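PDB 2ZBA: trichothecene 3-O-acetyltransferase TRI101 from Fusarium sporotrichioides, which transfers an acetyl group from acetyl-CoA to the 3-hydroxyl of trichothecenes, a step in the biosynthesis of Fusarium mycotoxins such as T-2 toxin. Local coordinates for residues A[360-365]-A[369-374]; A[45-50]-A[400-405]; A[108-111]-A[115-118]; A[276-281]-A[336-341]; A[144-149]-A[166-171]. All coordinates share one frame; numbering follows the deposited sequence. Where two conformers were deposited one is given.

Contact 1: A[360-365]-A[369-374]; sequences TYMHGL and SSVSLT. With ZBA (12,13-Epoxytrichothec-9-ene-3,4,8,15-tetrol-4,15-diacetate-8-isovalerate), chain F.
Val371 faces three side chains from the last turn of helix 348-363 and the residues that follow it, and its two methyls divide them. With CG1 anti to the backbone N (chi1 178°), that methyl meets the selenium of Met362, a selenomethionine, 4.0 Å from SE to CG1, the two side chains slanting across each other. CG2 sits beside the backbone N and serves the other two: it lies 3.9 Å from Leu365 CD2 and 4.0 Å from Tyr361 CE2. Here the side chains run past one another in opposite senses, Leu365 and Tyr361 reaching out from the helix end while Val371 reaches back. No hydrogen bond joins the segments. The contact folds the loop before strand 383-387 back against the helix that precedes it, and this loop goes on to line the trichothecene pocket. Ser372 OG accepts a hydrogen bond from Thr374 N at 3.2 Å (158°), an ST turn, and lies 3.2 Å from the toxin's acetyl methyl C41. Thr374 OG1 meets the same methyl at 3.5 Å and CG2 packs 3.8 Å from methyl C37. Leu373 CD1 approaches the toxin oxygen O14 at 3.7 Å, its carbonyl held by the hydroxyl of Tyr322.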
# COMPACT_ATOMS: atom_id res chain seq x y z
N THR A 360 -20.67 1.38 -9.43
CA THR A 360 -22.07 1.71 -9.73
C THR A 360 -22.84 1.98 -8.44
O THR A 360 -23.51 2.99 -8.32
CB THR A 360 -22.75 0.62 -10.56
OG1 THR A 360 -21.93 0.34 -11.68
CG2 THR A 360 -24.14 1.06 -11.09
N TYR A 361 -22.71 1.06 -7.49
CA TYR A 361 -23.39 1.16 -6.18
C TYR A 361 -23.05 2.45 -5.44
O TYR A 361 -23.94 3.15 -4.94
CB TYR A 361 -23.06 -0.07 -5.33
CG TYR A 361 -23.64 -0.05 -3.93
CD1 TYR A 361 -25.02 -0.08 -3.71
CD2 TYR A 361 -22.80 -0.01 -2.83
CE1 TYR A 361 -25.55 -0.06 -2.43
CE2 TYR A 361 -23.31 0.02 -1.54
CZ TYR A 361 -24.68 -0.02 -1.35
OH TYR A 361 -25.16 0.01 -0.07
N MSE A 362 -21.76 2.79 -5.40
CA MSE A 362 -21.30 3.99 -4.72
C MSE A 362 -21.75 5.27 -5.41
O MSE A 362 -22.17 6.22 -4.75
CB MSE A 362 -19.78 3.97 -4.58
CG MSE A 362 -19.23 2.90 -3.63
SE MSE A 362 -17.29 3.13 -3.41
CE MSE A 362 -17.23 4.72 -2.56
N HIS A 363 -21.66 5.30 -6.74
CA HIS A 363 -22.12 6.44 -7.53
C HIS A 363 -23.53 6.89 -7.14
O HIS A 363 -23.80 8.09 -6.99
CB HIS A 363 -22.04 6.11 -9.03
CG HIS A 363 -22.44 7.24 -9.92
ND1 HIS A 363 -21.64 8.34 -10.14
CD2 HIS A 363 -23.57 7.45 -10.65
CE1 HIS A 363 -22.24 9.17 -10.97
NE2 HIS A 363 -23.42 8.66 -11.28
N GLY A 364 -24.41 5.91 -6.94
CA GLY A 364 -25.79 6.17 -6.61
C GLY A 364 -26.10 6.25 -5.14
O GLY A 364 -27.26 6.45 -4.78
N LEU A 365 -25.07 6.12 -4.29
CA LEU A 365 -25.23 6.15 -2.83
C LEU A 365 -24.75 7.47 -2.18
O LEU A 365 -23.54 7.72 -2.14
CB LEU A 365 -24.44 4.98 -2.22
CG LEU A 365 -24.86 4.42 -0.87
CD1 LEU A 365 -26.21 3.77 -1.01
CD2 LEU A 365 -23.83 3.42 -0.36
N SER A 369 -21.41 5.67 4.24
CA SER A 369 -20.94 5.28 5.58
C SER A 369 -20.65 3.80 5.83
O SER A 369 -19.76 3.46 6.64
CB SER A 369 -21.93 5.76 6.65
OG SER A 369 -21.72 7.13 6.93
N SER A 370 -21.40 2.93 5.15
CA SER A 370 -21.32 1.48 5.36
C SER A 370 -20.34 0.79 4.40
O SER A 370 -20.10 -0.42 4.51
CB SER A 370 -22.72 0.84 5.25
OG SER A 370 -23.31 1.07 3.98
N VAL A 371 -19.76 1.58 3.49
CA VAL A 371 -18.84 1.07 2.46
C VAL A 371 -17.39 1.11 2.94
O VAL A 371 -16.87 2.16 3.35
CB VAL A 371 -18.97 1.85 1.11
CG1 VAL A 371 -17.97 1.35 0.06
CG2 VAL A 371 -20.38 1.75 0.56
N SER A 372 -16.73 -0.05 2.87
CA SER A 372 -15.31 -0.17 3.18
C SER A 372 -14.72 -1.42 2.52
O SER A 372 -15.35 -2.47 2.51
CB SER A 372 -15.11 -0.24 4.69
OG SER A 372 -13.80 -0.65 5.02
N LEU A 373 -13.50 -1.30 2.01
CA LEU A 373 -12.78 -2.47 1.47
C LEU A 373 -12.57 -3.60 2.47
O LEU A 373 -12.37 -4.74 2.08
CB LEU A 373 -11.45 -2.06 0.82
CG LEU A 373 -11.54 -1.35 -0.54
CD1 LEU A 373 -10.13 -1.13 -1.14
CD2 LEU A 373 -12.41 -2.09 -1.50
N THR A 374 -12.63 -3.30 3.77
CA THR A 374 -12.44 -4.31 4.81
C THR A 374 -13.69 -4.37 5.71
O THR A 374 -13.59 -4.66 6.89
CB THR A 374 -11.13 -4.05 5.64
OG1 THR A 374 -11.22 -2.79 6.30
CG2 THR A 374 -9.89 -4.02 4.74
O18 ZBA F . -7.44 -1.29 7.93
C44 ZBA F . -7.74 -0.15 7.68
C45 ZBA F . -9.02 0.53 8.03
C46 ZBA F . -8.89 1.94 8.45
C48 ZBA F . -8.17 2.37 9.62
C47 ZBA F . -9.52 3.08 7.73
O17 ZBA F . -6.89 0.63 7.01
C31 ZBA F . -5.72 0.07 6.34
C30 ZBA F . -6.13 -0.78 5.14
C32 ZBA F . -4.82 1.23 6.05
C39 ZBA F . -4.38 2.00 7.26
C33 ZBA F . -4.45 1.51 4.82
C34 ZBA F . -4.81 0.70 3.63
O10 ZBA F . -3.73 -0.29 3.41
C29 ZBA F . -6.17 -0.09 3.73
C38 ZBA F . -7.34 0.92 3.67
O12 ZBA F . -8.51 0.37 4.32
C40 ZBA F . -9.69 0.90 4.00
C41 ZBA F . -10.79 0.29 4.79
O13 ZBA F . -9.85 1.71 3.20
C28 ZBA F . -6.29 -1.16 2.53
C37 ZBA F . -7.67 -1.86 2.53
C35 ZBA F . -5.10 -2.12 2.66
C25 ZBA F . -3.93 -1.27 2.37
C36 ZBA F . -5.05 -3.39 3.34
O11 ZBA F . -5.08 -3.34 1.91
C27 ZBA F . -5.90 -0.50 1.13
C26 ZBA F . -4.41 -0.77 1.02
O16 ZBA F . -3.64 0.33 0.59
O14 ZBA F . -6.56 -1.03 -0.06

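Contact 2: A[45-50]-A[400-405]; sequences PTIVST and FGLGKP
The first torsion of Ile47 (chi1 -69°) sets CG2 anti to the backbone N and CG1 beside it, so that the two branches serve different partners. CG2 stands on the ring of Phe400, 3.8 Å from the ring centroid and only 5° off the normal, a well-centred CH-pi contact in which the side chains cross at about a right angle. CD1, at the end of the other branch, meets Leu402 CD1 at 3.8 Å. The backbone joins in as well, Ile47 O lying 3.4 Å from Phe400 CE1. One turn on along helix 44-61, Thr50 brings CG2 to the ring edge, 4.1 Å from CD1 of Phe400. Its hydroxyl turns back along the helix instead: Thr50 OG1 donates to Thr46 O at 2.6 Å, while Thr50 N reaches the same oxygen from the opposite face of the carbonyl plane. Phe400 belongs to the stretch that corresponds to the DFGWG motif of BAHD acyltransferases; Asp397, within it, forms a salt bridge with Lys404, and Leu157 of strand 156-164 touches both Ile47 and Leu402. With no hydrogen bond between the segments, the join of helix and motif loop rests on dispersion and on the fit of a methyl over an aromatic face.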
# COMPACT_ATOMS: atom_id res chain seq x y z
N PRO A 45 22.72 20.15 0.49
CA PRO A 45 22.04 21.28 -0.15
C PRO A 45 21.76 21.07 -1.63
O PRO A 45 20.75 21.56 -2.15
CB PRO A 45 23.04 22.43 0.02
CG PRO A 45 23.81 22.06 1.23
CD PRO A 45 24.00 20.58 1.08
N THR A 46 22.66 20.34 -2.30
CA THR A 46 22.52 19.96 -3.70
C THR A 46 21.35 18.98 -3.91
O THR A 46 20.61 19.08 -4.91
CB THR A 46 23.88 19.38 -4.26
OG1 THR A 46 24.96 20.32 -4.03
CG2 THR A 46 23.80 19.05 -5.77
N ILE A 47 21.18 18.04 -2.97
CA ILE A 47 20.07 17.05 -3.01
C ILE A 47 18.70 17.74 -2.89
O ILE A 47 17.76 17.42 -3.62
CB ILE A 47 20.24 15.99 -1.90
CG1 ILE A 47 21.44 15.07 -2.20
CG2 ILE A 47 18.93 15.16 -1.72
CD1 ILE A 47 21.95 14.32 -1.00
N VAL A 48 18.63 18.71 -1.96
CA VAL A 48 17.45 19.54 -1.73
C VAL A 48 17.08 20.34 -2.98
O VAL A 48 15.94 20.28 -3.43
CB VAL A 48 17.64 20.49 -0.50
CG1 VAL A 48 16.40 21.33 -0.24
CG2 VAL A 48 17.96 19.69 0.75
N SER A 49 18.06 21.05 -3.56
CA SER A 49 17.83 21.85 -4.76
C SER A 49 17.36 21.02 -5.95
O SER A 49 16.48 21.44 -6.71
CB SER A 49 19.09 22.64 -5.14
OG SER A 49 19.29 23.72 -4.25
N THR A 50 17.95 19.84 -6.10
CA THR A 50 17.59 18.90 -7.16
C THR A 50 16.13 18.42 -7.02
O THR A 50 15.42 18.29 -8.01
CB THR A 50 18.55 17.71 -7.17
OG1 THR A 50 19.89 18.20 -7.21
CG2 THR A 50 18.29 16.77 -8.35
N PHE A 400 20.02 12.55 -7.67
CA PHE A 400 20.67 12.91 -6.40
C PHE A 400 22.17 12.56 -6.41
O PHE A 400 22.93 13.06 -5.58
CB PHE A 400 20.00 12.20 -5.21
CG PHE A 400 18.61 12.70 -4.87
CD1 PHE A 400 18.15 13.93 -5.34
CD2 PHE A 400 17.79 11.96 -4.03
CE1 PHE A 400 16.87 14.40 -5.00
CE2 PHE A 400 16.52 12.41 -3.68
CZ PHE A 400 16.07 13.63 -4.17
N GLY A 401 22.56 11.68 -7.33
CA GLY A 401 23.94 11.21 -7.45
C GLY A 401 24.35 10.17 -6.42
O GLY A 401 25.55 9.91 -6.22
N LEU A 402 23.36 9.57 -5.76
CA LEU A 402 23.64 8.65 -4.65
C LEU A 402 23.49 7.17 -5.01
O LEU A 402 23.64 6.30 -4.16
CB LEU A 402 22.74 8.97 -3.45
CG LEU A 402 22.66 10.44 -3.04
CD1 LEU A 402 21.55 10.65 -2.01
CD2 LEU A 402 24.02 10.92 -2.51
N GLY A 403 23.18 6.91 -6.28
CA GLY A 403 22.77 5.58 -6.73
C GLY A 403 21.31 5.30 -6.37
O GLY A 403 20.56 6.19 -5.94
N LYS A 404 20.91 4.04 -6.52
CA LYS A 404 19.56 3.59 -6.21
C LYS A 404 19.43 3.37 -4.71
O LYS A 404 20.45 3.19 -4.03
CB LYS A 404 19.28 2.30 -6.98
CG LYS A 404 18.71 2.53 -8.38
CD LYS A 404 19.75 2.64 -9.47
CE LYS A 404 19.09 2.89 -10.84
NZ LYS A 404 18.56 4.28 -11.01
N PRO A 405 18.19 3.36 -4.17
CA PRO A 405 17.98 3.16 -2.74
C PRO A 405 18.65 1.91 -2.15
O PRO A 405 18.66 0.83 -2.77
CB PRO A 405 16.46 3.05 -2.61
CG PRO A 405 15.92 3.80 -3.78
CD PRO A 405 16.90 3.55 -4.88

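Contact 3: A[108-111]-A[115-118]; sequences EGLR and FPLE
One hydrogen bond ties Phe115 to Leu110: Phe115 N donates to Leu110 O at 2.7 Å with an N-H...O angle of 161°, the donor tilted somewhat out of the carbonyl plane. It spans five residues and brings the chain leaving helix 107-113 back against the end of that short helix. Phe115 itself has a left-handed backbone, with phi +54°. The ring gathers the van der Waals contacts. Leu110 CB lies over the CD1-CE1 side of the ring, 3.6 Å from CD1 of Phe115, and the two side chains cross at about a right angle. Arg111 instead runs alongside, pointing the same way, its CG 3.8 Å from CZ of Phe115. A polar atom also meets the ring: Leu110 O lies 3.8 Å above its plane, offset toward the rim, so this carbonyl is bonded to the amide and packed against the ring face at once. Charge completes the set: Arg111 forms a salt bridge through NH1 to Glu108 OE2, modelled at an unusually short length, and another through NE to Glu406. In the fold the turn packs on strand 29-37, where Phe115 touches Val35 and Arg111 touches Pro37, while Leu117, just beyond, rests on Trp239 and Phe241 of strand 237-244.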
# COMPACT_ATOMS: atom_id res chain seq x y z
N GLU A 108 24.45 3.59 9.82
CA GLU A 108 25.12 2.44 10.41
C GLU A 108 24.21 1.71 11.37
O GLU A 108 24.24 0.48 11.47
CB GLU A 108 26.46 2.81 11.08
CG GLU A 108 27.64 3.02 10.08
CD GLU A 108 27.71 1.99 8.93
OE1 GLU A 108 27.75 0.76 9.20
OE2 GLU A 108 27.72 2.41 7.75
N GLY A 109 23.40 2.48 12.10
CA GLY A 109 22.38 1.89 12.99
C GLY A 109 21.36 1.09 12.19
O GLY A 109 20.94 -0.01 12.61
N LEU A 110 20.95 1.64 11.06
CA LEU A 110 20.01 0.96 10.15
C LEU A 110 20.58 -0.33 9.54
O LEU A 110 19.92 -1.37 9.52
CB LEU A 110 19.58 1.93 9.05
CG LEU A 110 18.53 2.96 9.51
CD1 LEU A 110 18.35 4.09 8.48
CD2 LEU A 110 17.20 2.28 9.84
N ARG A 111 21.81 -0.26 9.07
CA ARG A 111 22.50 -1.43 8.50
C ARG A 111 22.67 -2.56 9.50
O ARG A 111 22.40 -3.73 9.19
CB ARG A 111 23.83 -1.00 7.92
CG ARG A 111 23.64 -0.12 6.72
CD ARG A 111 24.88 0.62 6.40
NE ARG A 111 24.86 1.23 5.08
CZ ARG A 111 25.79 2.07 4.65
NH1 ARG A 111 26.79 2.41 5.47
NH2 ARG A 111 25.73 2.59 3.44
N PHE A 115 17.60 -2.47 8.79
CA PHE A 115 16.57 -1.49 8.39
C PHE A 115 15.20 -1.89 8.96
O PHE A 115 14.22 -2.01 8.20
CB PHE A 115 16.51 -1.32 6.87
CG PHE A 115 17.79 -0.77 6.27
CD1 PHE A 115 17.98 0.60 6.14
CD2 PHE A 115 18.79 -1.62 5.82
CE1 PHE A 115 19.16 1.13 5.59
CE2 PHE A 115 19.97 -1.10 5.26
CZ PHE A 115 20.16 0.27 5.16
N PRO A 116 15.11 -2.06 10.30
CA PRO A 116 13.88 -2.55 10.94
C PRO A 116 12.76 -1.51 10.99
O PRO A 116 13.02 -0.30 10.87
CB PRO A 116 14.34 -2.93 12.35
CG PRO A 116 15.47 -2.01 12.64
CD PRO A 116 16.15 -1.74 11.31
N LEU A 117 11.53 -1.97 11.19
CA LEU A 117 10.36 -1.06 11.27
C LEU A 117 10.48 -0.10 12.45
O LEU A 117 10.10 1.07 12.33
CB LEU A 117 9.06 -1.87 11.35
CG LEU A 117 7.72 -1.14 11.15
CD1 LEU A 117 7.77 -0.16 9.98
CD2 LEU A 117 6.64 -2.17 10.88
N GLU A 118 11.01 -0.59 13.57
CA GLU A 118 11.33 0.19 14.78
C GLU A 118 11.92 1.56 14.47
O GLU A 118 11.56 2.56 15.07
CB GLU A 118 12.31 -0.62 15.65
CG GLU A 118 12.58 -0.07 17.07
CD GLU A 118 11.70 -0.70 18.13

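Contact 4: A[276-281]-A[336-341]; sequences FIWQST and GATASR
Thr338 OG1 is held by two side chains, the amide of Gln279 and the carboxylate of Glu333. From Gln279 it accepts a short, nearly straight hydrogen bond, NE2 to OG1 2.6 Å at 172°, and the oxygen lies almost in the amide plane. Gln279 carries its chain extended beyond CG, which lets it span the gap between the two helices. Thr338 points its CG2 the other way, anti to its own backbone N, and this methyl lies 3.8 Å from Trp278 CE3. Segments 276-281 and 336-341 of helices 269-285 and 335-344, whose axes approach to 9.7 Å and cross at 119°, are packed in the part of the fold built on the seven-stranded mixed sheet; each helix is linked to the coenzyme A site, the first beginning at Thr269 and the second carrying Arg343. Beside Thr338, the Arg341 side chain crosses that of Trp278 at about a right angle, its CD 4.1 Å from CZ3. Its guanidinium forms a salt bridge with Glu333, the carboxylate that also bonds Thr338, tying both residues together. The indole is fixed at its far end as well, NE1 being hydrogen-bonded to Thr295 OG1 on strand 294-302.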
# COMPACT_ATOMS: atom_id res chain seq x y z
N PHE A 276 1.19 -18.89 2.64
CA PHE A 276 2.02 -19.36 3.76
C PHE A 276 1.75 -18.52 5.00
O PHE A 276 1.70 -19.06 6.12
CB PHE A 276 3.51 -19.37 3.38
CG PHE A 276 4.41 -19.79 4.52
CD1 PHE A 276 4.37 -21.10 5.01
CD2 PHE A 276 5.30 -18.89 5.09
CE1 PHE A 276 5.21 -21.52 6.07
CE2 PHE A 276 6.14 -19.28 6.14
CZ PHE A 276 6.09 -20.60 6.62
N ILE A 277 1.51 -17.23 4.81
CA ILE A 277 1.21 -16.36 5.96
C ILE A 277 -0.19 -16.58 6.57
O ILE A 277 -0.36 -16.51 7.78
CB ILE A 277 1.40 -14.86 5.63
CG1 ILE A 277 2.88 -14.57 5.34
CG2 ILE A 277 0.88 -13.98 6.78
CD1 ILE A 277 3.14 -13.35 4.55
N TRP A 278 -1.18 -16.81 5.71
CA TRP A 278 -2.51 -17.15 6.19
C TRP A 278 -2.49 -18.46 6.97
O TRP A 278 -3.07 -18.54 8.04
CB TRP A 278 -3.50 -17.24 5.02
CG TRP A 278 -4.97 -17.21 5.43
CD1 TRP A 278 -5.49 -16.93 6.66
CD2 TRP A 278 -6.09 -17.44 4.56
NE1 TRP A 278 -6.87 -16.99 6.62
CE2 TRP A 278 -7.26 -17.28 5.35
CE3 TRP A 278 -6.22 -17.74 3.20
CZ2 TRP A 278 -8.55 -17.42 4.81
CZ3 TRP A 278 -7.51 -17.89 2.67
CH2 TRP A 278 -8.65 -17.73 3.48
N GLN A 279 -1.78 -19.46 6.43
CA GLN A 279 -1.65 -20.74 7.11
C GLN A 279 -0.93 -20.57 8.44
O GLN A 279 -1.39 -21.06 9.48
CB GLN A 279 -0.90 -21.75 6.24
CG GLN A 279 -1.68 -22.27 5.03
CD GLN A 279 -1.21 -23.65 4.57
OE1 GLN A 279 -0.30 -24.24 5.15
NE2 GLN A 279 -1.83 -24.17 3.50
N SER A 280 0.19 -19.85 8.40
CA SER A 280 1.05 -19.69 9.58
C SER A 280 0.38 -18.87 10.68
O SER A 280 0.47 -19.22 11.85
CB SER A 280 2.39 -19.06 9.19
OG SER A 280 2.98 -19.76 8.11
N THR A 281 -0.27 -17.78 10.29
CA THR A 281 -1.01 -16.95 11.24
C THR A 281 -2.19 -17.73 11.80
O THR A 281 -2.43 -17.71 13.01
CB THR A 281 -1.51 -15.63 10.58
OG1 THR A 281 -0.39 -14.77 10.28
CG2 THR A 281 -2.44 -14.92 11.48
N GLY A 336 -0.55 -25.48 -1.56
CA GLY A 336 -1.20 -25.36 -2.85
C GLY A 336 -2.70 -25.13 -2.81
O GLY A 336 -3.23 -24.41 -3.66
N ALA A 337 -3.38 -25.75 -1.85
CA ALA A 337 -4.82 -25.55 -1.67
C ALA A 337 -5.12 -24.14 -1.22
O ALA A 337 -6.06 -23.50 -1.70
CB ALA A 337 -5.39 -26.56 -0.67
N THR A 338 -4.30 -23.63 -0.29
CA THR A 338 -4.46 -22.25 0.16
C THR A 338 -4.14 -21.24 -0.95
O THR A 338 -4.93 -20.34 -1.19
CB THR A 338 -3.67 -21.95 1.44
OG1 THR A 338 -3.91 -22.98 2.39
CG2 THR A 338 -4.11 -20.62 2.04
N ALA A 339 -3.01 -21.41 -1.64
CA ALA A 339 -2.60 -20.51 -2.73
C ALA A 339 -3.60 -20.48 -3.87
O ALA A 339 -3.78 -19.44 -4.52
CB ALA A 339 -1.22 -20.89 -3.25
N SER A 340 -4.21 -21.64 -4.13
CA SER A 340 -5.26 -21.79 -5.15
C SER A 340 -6.51 -20.97 -4.85
O SER A 340 -7.09 -20.40 -5.76
CB SER A 340 -5.65 -23.27 -5.29
OG SER A 340 -4.56 -24.01 -5.80
N ARG A 341 -6.93 -20.94 -3.59
CA ARG A 341 -8.04 -20.07 -3.15
C ARG A 341 -7.82 -18.65 -3.64
O ARG A 341 -8.71 -18.01 -4.23
CB ARG A 341 -8.14 -20.04 -1.62
CG ARG A 341 -8.41 -21.36 -0.99
CD ARG A 341 -8.60 -21.21 0.48
NE ARG A 341 -8.81 -22.49 1.14
CZ ARG A 341 -9.97 -22.92 1.63
NH1 ARG A 341 -11.07 -22.16 1.52
NH2 ARG A 341 -10.05 -24.11 2.23

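Contact 5: A[144-149]-A[166-171]; sequences PVLLLQ and GAMDMT. With COA (coenzyme A), chain E.
An uncommonly tight carbon pair marks this contact: CE of Met168, a selenomethionine, lies 3.3 Å from Val145 CG1, closer than ordinary van der Waals packing. Met168 stands within the HXXXD motif of BAHD acyltransferases, which Asp169 closes at the N-cap of helix 170-184. CG of Met168 sits between the backbone N and the carbonyl carbon (chi1 60°), and a bend at chi3 turns CE onto Val145, just ahead of strand 146-153. The selenium goes to the next residue, SE being 3.9 Å from Leu146 CD1, the side chains at about a right angle. Ala167 adds a looser touch, CB to Val145 CG1 4.3 Å. Every residue involved is buried; the side-chain contacts are apolar, though Met168 CE also presses on Val145 O at 3.3 Å. Asp169 takes no part: OD2 forms a salt bridge with Arg304, consistent with the structural role of this aspartate in the family, and OD1 caps Gly172 N. The coenzyme A thiol S1P lies 2.9 Å from Met170 N and 3.6 Å from Asp169 CB.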
# COMPACT_ATOMS: atom_id res chain seq x y z
N PRO A 144 -3.36 17.84 1.50
CA PRO A 144 -2.63 17.80 0.23
C PRO A 144 -2.65 16.41 -0.40
O PRO A 144 -2.75 15.41 0.31
CB PRO A 144 -1.20 18.19 0.63
CG PRO A 144 -1.33 18.85 1.98
CD PRO A 144 -2.48 18.17 2.64
N VAL A 145 -2.59 16.37 -1.72
CA VAL A 145 -2.56 15.14 -2.51
C VAL A 145 -1.23 14.39 -2.28
O VAL A 145 -1.21 13.16 -2.11
CB VAL A 145 -2.79 15.50 -4.01
CG1 VAL A 145 -2.43 14.35 -4.97
CG2 VAL A 145 -4.22 15.95 -4.23
N LEU A 146 -0.14 15.15 -2.21
CA LEU A 146 1.20 14.59 -2.12
C LEU A 146 2.05 15.48 -1.22
O LEU A 146 2.03 16.70 -1.35
CB LEU A 146 1.80 14.48 -3.53
CG LEU A 146 2.99 13.54 -3.80
CD1 LEU A 146 2.59 12.06 -3.77
CD2 LEU A 146 3.64 13.87 -5.16
N LEU A 147 2.76 14.87 -0.27
CA LEU A 147 3.71 15.59 0.59
C LEU A 147 5.03 14.83 0.59
O LEU A 147 5.04 13.60 0.49
CB LEU A 147 3.21 15.71 2.04
CG LEU A 147 1.98 16.51 2.49
CD1 LEU A 147 0.74 15.64 2.46
CD2 LEU A 147 2.20 16.98 3.92
N LEU A 148 6.14 15.54 0.74
CA LEU A 148 7.44 14.90 0.77
C LEU A 148 8.21 15.34 2.00
O LEU A 148 8.12 16.49 2.43
CB LEU A 148 8.24 15.20 -0.51
CG LEU A 148 7.72 14.61 -1.83
CD1 LEU A 148 6.70 15.54 -2.50
CD2 LEU A 148 8.83 14.29 -2.81
N GLN A 149 8.93 14.40 2.61
CA GLN A 149 9.91 14.77 3.61
C GLN A 149 11.28 14.25 3.24
O GLN A 149 11.45 13.06 2.98
CB GLN A 149 9.51 14.24 4.98
CG GLN A 149 10.43 14.69 6.06
CD GLN A 149 9.68 14.90 7.33
OE1 GLN A 149 8.60 15.51 7.31
NE2 GLN A 149 10.21 14.39 8.43
N GLY A 166 -7.51 8.55 -1.09
CA GLY A 166 -8.66 8.65 -2.01
C GLY A 166 -8.23 9.12 -3.38
O GLY A 166 -8.87 8.81 -4.40
N ALA A 167 -7.13 9.86 -3.39
CA ALA A 167 -6.48 10.40 -4.58
C ALA A 167 -5.57 9.38 -5.26
O ALA A 167 -5.36 9.47 -6.45
CB ALA A 167 -5.67 11.68 -4.23
N MSE A 168 -5.03 8.43 -4.52
CA MSE A 168 -4.12 7.46 -5.13
C MSE A 168 -4.00 6.20 -4.30
O MSE A 168 -4.00 6.27 -3.08
CB MSE A 168 -2.71 8.08 -5.34
CG MSE A 168 -2.01 8.56 -4.07
SE MSE A 168 -0.43 9.64 -4.53
CE MSE A 168 -1.35 11.24 -4.80
N ASP A 169 -3.91 5.05 -4.98
CA ASP A 169 -3.43 3.82 -4.34
C ASP A 169 -1.89 3.79 -4.44
O ASP A 169 -1.31 4.70 -5.03
CB ASP A 169 -4.14 2.55 -4.89
CG ASP A 169 -4.02 2.38 -6.40
OD1 ASP A 169 -3.01 2.79 -7.00
OD2 ASP A 169 -4.95 1.80 -7.01
N MSE A 170 -1.22 2.78 -3.86
CA MSE A 170 0.28 2.76 -3.91
C MSE A 170 0.87 2.59 -5.34
O MSE A 170 1.94 3.14 -5.65
CB MSE A 170 0.87 1.77 -2.91
CG MSE A 170 2.38 1.87 -2.73
SE MSE A 170 3.07 3.61 -2.06
CE MSE A 170 4.33 3.99 -3.42
N THR A 171 0.19 1.83 -6.20
CA THR A 171 0.50 1.78 -7.64
C THR A 171 0.52 3.18 -8.28
O THR A 171 1.45 3.54 -9.02
CB THR A 171 -0.52 0.88 -8.39
OG1 THR A 171 -0.60 -0.39 -7.75
CG2 THR A 171 -0.13 0.68 -9.87
N1A COA E . 1.79 -19.89 -16.15
C2A COA E . 2.75 -19.94 -15.15
N3A COA E . 3.06 -18.79 -14.45
C4A COA E . 2.43 -17.61 -14.72
C5A COA E . 1.46 -17.55 -15.72
C6A COA E . 1.14 -18.70 -16.45
N6A COA E . 0.30 -18.64 -17.48
N7A COA E . 1.01 -16.28 -15.78
C8A COA E . 1.66 -15.54 -14.85
N9A COA E . 2.54 -16.36 -14.17
C1B COA E . 3.37 -15.99 -13.00
C2B COA E . 4.53 -15.08 -13.39
O2B COA E . 5.65 -15.83 -13.80
C3B COA E . 4.74 -14.29 -12.11
O3B COA E . 5.26 -15.19 -11.17
P3B COA E . 6.52 -14.92 -10.19
O7A COA E . 6.35 -13.54 -9.60
O8A COA E . 7.80 -14.94 -10.97
O9A COA E . 6.41 -16.00 -9.16
C4B COA E . 3.31 -14.08 -11.64
O4B COA E . 2.62 -15.26 -12.03
C5B COA E . 2.59 -12.87 -12.20
O5B COA E . 1.24 -13.01 -11.79
P1A COA E . 0.36 -11.73 -11.36
O1A COA E . 0.29 -10.72 -12.47
O2A COA E . -0.99 -12.12 -10.80
O3A COA E . 1.21 -10.95 -10.21
P2A COA E . 1.45 -11.42 -8.68
O4A COA E . 2.92 -11.23 -8.39
O5A COA E . 0.93 -12.80 -8.34
O6A COA E . 0.60 -10.40 -7.79
CBP COA E . -1.42 -9.41 -6.95
CCP COA E . -0.75 -10.67 -7.47
CDP COA E . -1.00 -9.26 -5.49
CEP COA E . -2.95 -9.58 -7.07
CAP COA E . -0.93 -8.22 -7.78
OAP COA E . -1.29 -8.38 -9.14
C9P COA E . -1.40 -6.86 -7.30
O9P COA E . -2.65 -6.39 -7.71
N8P COA E . -0.59 -6.12 -6.55
C7P COA E . -1.00 -4.81 -6.06
C6P COA E . -1.84 -4.89 -4.78
C5P COA E . -2.21 -3.49 -4.33
O5P COA E . -3.08 -2.81 -4.93
N4P COA E . -1.58 -3.01 -3.26
C3P COA E . -1.33 -1.58 -3.15
C2P COA E . -2.01 -0.95 -1.93
S1P COA E . -2.51 0.79 -2.14

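Overall arrangement
Contact 5 lies nearest the middle of the chain, about 11 Å from its centre, and is wholly buried; contact 4 is likewise buried but sits farther out, on the other side of that centre. Contacts 1, 2 and 3 are only partly buried. Strand 146-153 serves both contact 5, at its start, and contact 2, where helix 44-61 rests on it, whereas contacts 2 and 3 both pack on strand 29-37. Contacts 1, 2 and 5 have no hydrogen bond across their segments and rest mainly on apolar side chains; contacts 3 and 4 have one each, through backbone and side chains respectively. Contacts 1 and 5, about 8 Å apart at their nearest atoms, carry pocket residues for toxin and coenzyme respectively.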